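Local atomic coordinates of putative cytochrome P450 120 (Synechocystis sp., PDB entry 2VE3), a protein that binds heme and retinoic acid and probably acts as a cytochrome P450 monooxygenase, inserting an oxygen atom from molecular oxygen into its substrate. Residues P302-L314 with Y356-P369. Numbering follows the deposited sequence.
Sequences PYLDQVLQEVLRL and YPDPEKFDPERFTP
Arg366 of the loop 356-369 joins Glu310 and Arg313, one turn apart on helix 302-314, in a network of salt bridges. Arg313 can be followed outward from the helix. Its CB leads toward the loop; CG, anti to the backbone N (chi1 -162°), and CD lie against the Tyr356 ring, CD 3.4 Å above the ring centroid in a CH-pi contact. Bends at chi2 and chi3 then turn the guanidinium back to Glu310, which it grips side-on: NE meets OE1 at 2.9 Å and NH2 meets OE2 at 2.7 Å, both on the syn side but tilted from the carboxylate plane. NH1 points onward to a lone pair of Pro359 O (2.8 Å) and is shared with His350 O.

Glu310 OE2 also accepts an almost straight bond from Asp363 N on its anti side (2.8 Å) and another from Arg366 NE, above the carboxylate plane (3.2 Å). The Arg366 chain is extended from CG to NE, its NH groups fastening the carbonyls of Pro357, Asp358 and Lys361. A leucine in place of Arg366 would probably leave Pro357 O without its paired donors and take one positive partner from Glu310, so that the loop is held less firmly. Beside the charges, Gln309 CB sits over the Phe367 ring (3.7 Å to its centroid), while Phe362 packs against Val307, Val311 and Leu314. Glu310 and Arg313 in E-V-L-R, joined by Arg366 of the loop leading toward the heme-ligand region, form the ExxR motif and E-R-R triad of the cytochrome P450 fold.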
ATOM      1  N   PRO A 302      14.287   2.334  17.728  1.00 22.52           N
ATOM      2  CA  PRO A 302      14.149   0.879  17.593  1.00 22.05           C
ATOM      3  C   PRO A 302      12.812   0.298  18.087  1.00 21.79           C
ATOM      4  O   PRO A 302      12.306  -0.654  17.485  1.00 21.22           O
ATOM      5  CB  PRO A 302      15.302   0.333  18.459  1.00 22.17           C
ATOM      6  CG  PRO A 302      15.604   1.425  19.430  1.00 21.73           C
ATOM      7  CD  PRO A 302      15.433   2.672  18.596  1.00 22.66           C
ATOM      8  N   TYR A 303      12.268   0.820  19.185  1.00 20.54           N
ATOM      9  CA  TYR A 303      10.991   0.312  19.664  1.00 20.78           C
ATOM     10  C   TYR A 303       9.831   0.727  18.744  1.00 20.88           C
ATOM     11  O   TYR A 303       8.951  -0.077  18.477  1.00 20.97           O
ATOM     12  CB  TYR A 303      10.705   0.744  21.106  1.00 20.73           C
ATOM     13  CG  TYR A 303       9.389   0.195  21.591  1.00 20.64           C
ATOM     14  CD1 TYR A 303       9.250  -1.158  21.877  1.00 17.62           C
ATOM     15  CD2 TYR A 303       8.264   1.026  21.717  1.00 19.55           C
ATOM     16  CE1 TYR A 303       8.048  -1.672  22.305  1.00 18.80           C
ATOM     17  CE2 TYR A 303       7.043   0.512  22.127  1.00 19.83           C
ATOM     18  CZ  TYR A 303       6.949  -0.829  22.424  1.00 19.72           C
ATOM     19  OH  TYR A 303       5.762  -1.339  22.843  1.00 21.36           O
ATOM     20  N   LEU A 304       9.835   1.975  18.267  1.00 20.83           N
ATOM     21  CA  LEU A 304       8.822   2.431  17.309  1.00 20.25           C
ATOM     22  C   LEU A 304       8.905   1.583  16.038  1.00 19.99           C
ATOM     23  O   LEU A 304       7.874   1.166  15.496  1.00 18.93           O
ATOM     24  CB  LEU A 304       8.966   3.926  16.993  1.00 20.21           C
ATOM     25  CG  LEU A 304       8.028   4.527  15.939  1.00 19.94           C
ATOM     26  CD1 LEU A 304       6.549   4.355  16.322  1.00 18.74           C
ATOM     27  CD2 LEU A 304       8.322   5.988  15.677  1.00 20.58           C
ATOM     28  N   ASP A 305      10.133   1.312  15.589  1.00 19.75           N
ATOM     29  CA  ASP A 305      10.367   0.355  14.511  1.00 19.72           C
ATOM     30  C   ASP A 305       9.556  -0.936  14.675  1.00 19.82           C
ATOM     31  O   ASP A 305       8.919  -1.386  13.717  1.00 19.59           O
ATOM     32  CB  ASP A 305      11.850   0.000  14.398  1.00 20.14           C
ATOM     33  CG  ASP A 305      12.662   1.043  13.652  1.00 21.00           C
ATOM     34  OD1 ASP A 305      12.108   2.047  13.148  1.00 22.59           O
ATOM     35  OD2 ASP A 305      13.889   0.849  13.582  1.00 24.28           O
ATOM     36  N   GLN A 306       9.609  -1.534  15.875  1.00 19.29           N
ATOM     37  CA  GLN A 306       8.845  -2.758  16.192  1.00 19.25           C
ATOM     38  C   GLN A 306       7.321  -2.598  16.091  1.00 18.19           C
ATOM     39  O   GLN A 306       6.627  -3.471  15.577  1.00 17.44           O
ATOM     40  CB  GLN A 306       9.163  -3.227  17.601  1.00 19.63           C
ATOM     41  CG  GLN A 306      10.531  -3.881  17.765  1.00 21.53           C
ATOM     42  CD  GLN A 306      10.721  -4.410  19.176  1.00 24.12           C
ATOM     43  OE1 GLN A 306       9.822  -5.047  19.752  1.00 23.33           O
ATOM     44  NE2 GLN A 306      11.889  -4.138  19.745  1.00 25.74           N
ATOM     45  N   VAL A 307       6.814  -1.504  16.645  1.00 18.21           N
ATOM     46  CA  VAL A 307       5.372  -1.197  16.625  1.00 17.89           C
ATOM     47  C   VAL A 307       4.884  -1.108  15.169  1.00 18.16           C
ATOM     48  O   VAL A 307       3.806  -1.620  14.811  1.00 18.61           O
ATOM     49  CB  VAL A 307       5.111   0.114  17.396  1.00 17.48           C
ATOM     50  CG1 VAL A 307       3.675   0.592  17.227  1.00 17.30           C
ATOM     51  CG2 VAL A 307       5.459  -0.067  18.859  1.00 16.47           C
ATOM     52  N   LEU A 308       5.693  -0.479  14.326  1.00 17.90           N
ATOM     53  CA  LEU A 308       5.292  -0.238  12.949  1.00 17.98           C
ATOM     54  C   LEU A 308       5.335  -1.522  12.110  1.00 17.63           C
ATOM     55  O   LEU A 308       4.426  -1.754  11.316  1.00 17.84           O
ATOM     56  CB  LEU A 308       6.072   0.939  12.344  1.00 17.80           C
ATOM     57  CG  LEU A 308       5.852   2.304  13.001  1.00 17.92           C
ATOM     58  CD1 LEU A 308       6.796   3.359  12.408  1.00 19.69           C
ATOM     59  CD2 LEU A 308       4.394   2.780  12.901  1.00 18.13           C
ATOM     60  N   GLN A 309       6.327  -2.387  12.352  1.00 16.84           N
ATOM     61  CA  GLN A 309       6.307  -3.756  11.812  1.00 16.56           C
ATOM     62  C   GLN A 309       5.017  -4.511  12.185  1.00 15.86           C
ATOM     63  O   GLN A 309       4.450  -5.240  11.363  1.00 14.20           O
ATOM     64  CB  GLN A 309       7.517  -4.583  12.310  1.00 17.41           C
ATOM     65  CG  GLN A 309       8.929  -4.163  11.771  1.00 18.31           C
ATOM     66  CD  GLN A 309       9.155  -4.543  10.320  1.00 20.04           C
ATOM     67  OE1 GLN A 309       8.577  -3.944   9.403  1.00 24.33           O
ATOM     68  NE2 GLN A 309      10.009  -5.529  10.097  1.00 19.85           N
ATOM     69  N   GLU A 310       4.573  -4.335  13.431  1.00 15.00           N
ATOM     70  CA  GLU A 310       3.415  -5.053  13.949  1.00 15.88           C
ATOM     71  C   GLU A 310       2.052  -4.470  13.511  1.00 15.11           C
ATOM     72  O   GLU A 310       1.089  -5.224  13.317  1.00 15.43           O
ATOM     73  CB  GLU A 310       3.519  -5.218  15.481  1.00 15.64           C
ATOM     74  CG  GLU A 310       2.304  -5.839  16.183  1.00 16.90           C
ATOM     75  CD  GLU A 310       2.003  -7.275  15.784  1.00 18.46           C
ATOM     76  OE1 GLU A 310       2.576  -7.788  14.797  1.00 22.28           O
ATOM     77  OE2 GLU A 310       1.177  -7.905  16.476  1.00 15.36           O
ATOM     78  N   VAL A 311       1.980  -3.150  13.348  1.00 15.17           N
ATOM     79  CA  VAL A 311       0.805  -2.508  12.709  1.00 14.90           C
ATOM     80  C   VAL A 311       0.588  -3.112  11.312  1.00 15.27           C
ATOM     81  O   VAL A 311      -0.496  -3.616  11.016  1.00 16.14           O
ATOM     82  CB  VAL A 311       0.932  -0.944  12.637  1.00 14.63           C
ATOM     83  CG1 VAL A 311      -0.121  -0.353  11.732  1.00 15.92           C
ATOM     84  CG2 VAL A 311       0.793  -0.313  14.011  1.00 13.47           C
ATOM     85  N   LEU A 312       1.628  -3.083  10.473  1.00 15.39           N
ATOM     86  CA  LEU A 312       1.586  -3.634   9.101  1.00 15.40           C
ATOM     87  C   LEU A 312       1.306  -5.136   9.075  1.00 15.48           C
ATOM     88  O   LEU A 312       0.766  -5.665   8.092  1.00 15.57           O
ATOM     89  CB  LEU A 312       2.909  -3.357   8.354  1.00 15.36           C
ATOM     90  CG  LEU A 312       3.328  -1.898   8.083  1.00 15.17           C
ATOM     91  CD1 LEU A 312       4.681  -1.832   7.400  1.00 16.52           C
ATOM     92  CD2 LEU A 312       2.287  -1.109   7.295  1.00 13.81           C
ATOM     93  N   ARG A 313       1.710  -5.827  10.147  1.00 15.06           N
ATOM     94  CA  ARG A 313       1.487  -7.255  10.264  1.00 14.57           C
ATOM     95  C   ARG A 313       0.002  -7.490  10.504  1.00 14.09           C
ATOM     96  O   ARG A 313      -0.641  -8.222   9.763  1.00 13.37           O
ATOM     97  CB  ARG A 313       2.352  -7.857  11.396  1.00 14.36           C
ATOM     98  CG  ARG A 313       2.539  -9.375  11.348  1.00 15.40           C
ATOM     99  CD  ARG A 313       1.346 -10.151  11.948  1.00 17.39           C
ATOM    100  NE  ARG A 313       0.975  -9.708  13.302  1.00 20.17           N
ATOM    101  CZ  ARG A 313      -0.094 -10.139  13.983  1.00 18.10           C
ATOM    102  NH1 ARG A 313      -0.914 -11.038  13.465  1.00 15.57           N
ATOM    103  NH2 ARG A 313      -0.346  -9.660  15.189  1.00 15.25           N
ATOM    104  N   LEU A 314      -0.521  -6.870  11.558  1.00 14.04           N
ATOM    105  CA  LEU A 314      -1.906  -7.069  11.974  1.00 13.86           C
ATOM    106  C   LEU A 314      -2.908  -6.549  10.948  1.00 14.09           C
ATOM    107  O   LEU A 314      -3.885  -7.225  10.644  1.00 15.02           O
ATOM    108  CB  LEU A 314      -2.166  -6.450  13.362  1.00 13.29           C
ATOM    109  CG  LEU A 314      -3.548  -6.681  14.003  1.00 12.86           C
ATOM    110  CD1 LEU A 314      -3.946  -8.163  14.083  1.00  9.01           C
ATOM    111  CD2 LEU A 314      -3.652  -6.026  15.376  1.00 13.09           C
ATOM    112  N   TYR A 356       2.114 -16.480  13.741  1.00 25.19           N
ATOM    113  CA  TYR A 356       1.760 -15.433  14.698  1.00 25.41           C
ATOM    114  C   TYR A 356       0.856 -15.969  15.805  1.00 25.74           C
ATOM    115  O   TYR A 356      -0.366 -15.895  15.696  1.00 25.81           O
ATOM    116  CB  TYR A 356       1.118 -14.233  13.968  1.00 24.61           C
ATOM    117  CG  TYR A 356       2.030 -13.669  12.908  1.00 24.30           C
ATOM    118  CD1 TYR A 356       3.181 -12.952  13.263  1.00 23.56           C
ATOM    119  CD2 TYR A 356       1.792 -13.914  11.557  1.00 23.38           C
ATOM    120  CE1 TYR A 356       4.038 -12.458  12.297  1.00 23.42           C
ATOM    121  CE2 TYR A 356       2.647 -13.429  10.577  1.00 22.28           C
ATOM    122  CZ  TYR A 356       3.759 -12.698  10.954  1.00 23.42           C
ATOM    123  OH  TYR A 356       4.597 -12.205  10.009  1.00 22.66           O
ATOM    124  N   PRO A 357       1.458 -16.533  16.866  1.00 26.34           N
ATOM    125  CA  PRO A 357       0.686 -17.055  18.003  1.00 26.86           C
ATOM    126  C   PRO A 357      -0.274 -16.007  18.574  1.00 27.31           C
ATOM    127  O   PRO A 357       0.158 -14.897  18.891  1.00 27.95           O
ATOM    128  CB  PRO A 357       1.775 -17.419  19.018  1.00 26.94           C
ATOM    129  CG  PRO A 357       2.969 -17.727  18.184  1.00 26.68           C
ATOM    130  CD  PRO A 357       2.910 -16.725  17.057  1.00 26.24           C
ATOM    131  N   ASP A 358      -1.556 -16.368  18.690  1.00 27.62           N
ATOM    132  CA  ASP A 358      -2.659 -15.426  18.966  1.00 27.59           C
ATOM    133  C   ASP A 358      -2.655 -14.328  17.913  1.00 26.88           C
ATOM    134  O   ASP A 358      -2.351 -13.170  18.228  1.00 26.59           O
ATOM    135  CB  ASP A 358      -2.553 -14.796  20.360  1.00 28.01           C
ATOM    136  CG  ASP A 358      -2.816 -15.780  21.473  1.00 29.97           C
ATOM    137  OD1 ASP A 358      -3.603 -16.734  21.260  1.00 30.88           O
ATOM    138  OD2 ASP A 358      -2.233 -15.581  22.572  1.00 33.45           O
ATOM    139  N   PRO A 359      -2.999 -14.685  16.660  1.00 26.40           N
ATOM    140  CA  PRO A 359      -2.815 -13.805  15.497  1.00 25.88           C
ATOM    141  C   PRO A 359      -3.591 -12.501  15.599  1.00 25.06           C
ATOM    142  O   PRO A 359      -3.224 -11.511  14.974  1.00 25.32           O
ATOM    143  CB  PRO A 359      -3.360 -14.650  14.339  1.00 26.07           C
ATOM    144  CG  PRO A 359      -4.313 -15.630  15.004  1.00 26.24           C
ATOM    145  CD  PRO A 359      -3.622 -15.967  16.273  1.00 26.42           C
ATOM    146  N   GLU A 360      -4.653 -12.508  16.394  1.00 24.66           N
ATOM    147  CA  GLU A 360      -5.570 -11.387  16.457  1.00 24.22           C
ATOM    148  C   GLU A 360      -5.030 -10.299  17.378  1.00 23.18           C
ATOM    149  O   GLU A 360      -5.569  -9.191  17.422  1.00 22.57           O
ATOM    150  CB  GLU A 360      -6.960 -11.860  16.908  1.00 24.65           C
ATOM    151  CG  GLU A 360      -7.082 -12.163  18.420  1.00 27.62           C
ATOM    152  CD  GLU A 360      -6.536 -13.529  18.827  1.00 30.13           C
ATOM    153  OE1 GLU A 360      -6.290 -14.388  17.947  1.00 29.74           O
ATOM    154  OE2 GLU A 360      -6.370 -13.747  20.050  1.00 33.98           O
ATOM    155  N   LYS A 361      -3.952 -10.614  18.093  1.00 22.30           N
ATOM    156  CA  LYS A 361      -3.421  -9.712  19.122  1.00 22.31           C
ATOM    157  C   LYS A 361      -2.284  -8.843  18.624  1.00 20.77           C
ATOM    158  O   LYS A 361      -1.371  -9.317  17.954  1.00 21.75           O
ATOM    159  CB  LYS A 361      -2.995 -10.478  20.382  1.00 22.64           C
ATOM    160  CG  LYS A 361      -4.138 -11.169  21.108  1.00 25.87           C
ATOM    161  CD  LYS A 361      -3.839 -11.242  22.598  1.00 29.21           C
ATOM    162  CE  LYS A 361      -5.100 -11.431  23.430  1.00 32.03           C
ATOM    163  NZ  LYS A 361      -5.422 -12.865  23.670  1.00 32.83           N
ATOM    164  N   PHE A 362      -2.376  -7.563  18.955  1.00 19.59           N
ATOM    165  CA  PHE A 362      -1.387  -6.556  18.620  1.00 18.68           C
ATOM    166  C   PHE A 362      -0.233  -6.628  19.618  1.00 19.47           C
ATOM    167  O   PHE A 362      -0.366  -6.189  20.766  1.00 19.88           O
ATOM    168  CB  PHE A 362      -2.048  -5.169  18.613  1.00 17.43           C
ATOM    169  CG  PHE A 362      -1.119  -4.043  18.277  1.00 15.51           C
ATOM    170  CD1 PHE A 362      -0.603  -3.902  16.992  1.00 12.68           C
ATOM    171  CD2 PHE A 362      -0.771  -3.107  19.241  1.00 13.97           C
ATOM    172  CE1 PHE A 362       0.263  -2.868  16.676  1.00 11.38           C
ATOM    173  CE2 PHE A 362       0.109  -2.062  18.930  1.00 11.97           C
ATOM    174  CZ  PHE A 362       0.616  -1.937  17.637  1.00 12.40           C
ATOM    175  N   ASP A 363       0.897  -7.183  19.179  1.00 19.37           N
ATOM    176  CA  ASP A 363       2.066  -7.368  20.050  1.00 20.28           C
ATOM    177  C   ASP A 363       3.410  -7.059  19.362  1.00 19.82           C
ATOM    178  O   ASP A 363       3.959  -7.901  18.674  1.00 19.93           O
ATOM    179  CB  ASP A 363       2.064  -8.800  20.612  1.00 20.16           C
ATOM    180  CG  ASP A 363       3.293  -9.113  21.450  1.00 22.49           C
ATOM    181  OD1 ASP A 363       3.877  -8.187  22.094  1.00 22.47           O
ATOM    182  OD2 ASP A 363       3.673 -10.308  21.455  1.00 25.07           O
ATOM    183  N   PRO A 364       3.909  -5.827  19.512  1.00 19.73           N
ATOM    184  CA  PRO A 364       5.223  -5.385  19.057  1.00 20.35           C
ATOM    185  C   PRO A 364       6.427  -6.282  19.457  1.00 20.77           C
ATOM    186  O   PRO A 364       7.414  -6.339  18.716  1.00 20.39           O
ATOM    187  CB  PRO A 364       5.339  -4.005  19.685  1.00 20.12           C
ATOM    188  CG  PRO A 364       3.933  -3.512  19.682  1.00 19.96           C
ATOM    189  CD  PRO A 364       3.151  -4.715  20.101  1.00 20.12           C
ATOM    190  N   GLU A 365       6.326  -6.966  20.599  1.00 21.51           N
ATOM    191  CA  GLU A 365       7.379  -7.852  21.113  1.00 22.19           C
ATOM    192  C   GLU A 365       7.686  -9.044  20.208  1.00 22.53           C
ATOM    193  O   GLU A 365       8.613  -9.779  20.482  1.00 23.45           O
ATOM    194  CB  GLU A 365       7.039  -8.378  22.521  1.00 22.02           C
ATOM    195  CG  GLU A 365       6.746  -7.308  23.558  1.00 22.55           C
ATOM    196  CD  GLU A 365       7.941  -6.425  23.848  1.00 23.95           C
ATOM    197  OE1 GLU A 365       9.033  -6.960  24.125  1.00 26.29           O
ATOM    198  OE2 GLU A 365       7.794  -5.191  23.802  1.00 23.30           O
ATOM    199  N   ARG A 366       6.899  -9.253  19.151  1.00 23.13           N
ATOM    200  CA  ARG A 366       7.198 -10.292  18.172  1.00 23.11           C
ATOM    201  C   ARG A 366       8.441  -9.905  17.372  1.00 23.87           C
ATOM    202  O   ARG A 366       9.159 -10.771  16.871  1.00 24.14           O
ATOM    203  CB  ARG A 366       6.021 -10.525  17.207  1.00 23.18           C
ATOM    204  CG  ARG A 366       4.659 -10.821  17.824  1.00 21.81           C
ATOM    205  CD  ARG A 366       3.583 -10.838  16.710  1.00 22.70           C
ATOM    206  NE  ARG A 366       2.199 -10.841  17.194  1.00 20.17           N
ATOM    207  CZ  ARG A 366       1.514 -11.924  17.553  1.00 21.00           C
ATOM    208  NH1 ARG A 366       2.087 -13.118  17.530  1.00 20.74           N
ATOM    209  NH2 ARG A 366       0.256 -11.817  17.968  1.00 20.53           N
ATOM    210  N   PHE A 367       8.688  -8.603  17.253  1.00 24.44           N
ATOM    211  CA  PHE A 367       9.790  -8.094  16.428  1.00 25.84           C
ATOM    212  C   PHE A 367      11.024  -7.660  17.249  1.00 26.95           C
ATOM    213  O   PHE A 367      12.024  -7.184  16.689  1.00 27.31           O
ATOM    214  CB  PHE A 367       9.278  -7.002  15.464  1.00 24.98           C
ATOM    215  CG  PHE A 367       8.224  -7.513  14.517  1.00 24.93           C
ATOM    216  CD1 PHE A 367       8.591  -8.128  13.318  1.00 24.26           C
ATOM    217  CD2 PHE A 367       6.876  -7.460  14.861  1.00 24.08           C
ATOM    218  CE1 PHE A 367       7.642  -8.645  12.467  1.00 23.50           C
ATOM    219  CE2 PHE A 367       5.918  -7.976  14.015  1.00 23.97           C
ATOM    220  CZ  PHE A 367       6.310  -8.576  12.806  1.00 23.06           C
ATOM    221  N   THR A 368      10.923  -7.835  18.568  1.00 28.49           N
ATOM    222  CA  THR A 368      12.037  -7.682  19.516  1.00 30.32           C
ATOM    223  C   THR A 368      13.058  -8.745  19.165  1.00 31.64           C
ATOM    224  O   THR A 368      12.665  -9.886  18.939  1.00 32.19           O
ATOM    225  CB  THR A 368      11.551  -7.916  20.985  1.00 29.97           C
ATOM    226  OG1 THR A 368      10.715  -6.835  21.394  1.00 30.61           O
ATOM    227  CG2 THR A 368      12.716  -8.034  21.983  1.00 30.00           C
ATOM    228  N   PRO A 369      14.363  -8.378  19.113  1.00 33.16           N
ATOM    229  CA  PRO A 369      15.526  -9.223  18.844  1.00 34.12           C
ATOM    230  C   PRO A 369      15.369 -10.766  18.873  1.00 35.04           C
ATOM    231  O   PRO A 369      15.737 -11.424  17.889  1.00 35.34           O
ATOM    232  CB  PRO A 369      16.516  -8.729  19.897  1.00 34.39           C
ATOM    233  CG  PRO A 369      16.185  -7.215  20.004  1.00 33.48           C
ATOM    234  CD  PRO A 369      14.827  -7.000  19.361  1.00 33.30           C
TER
HETATM  235  O   HOH W   1       5.639  -3.845  23.027  1.00 23.45           O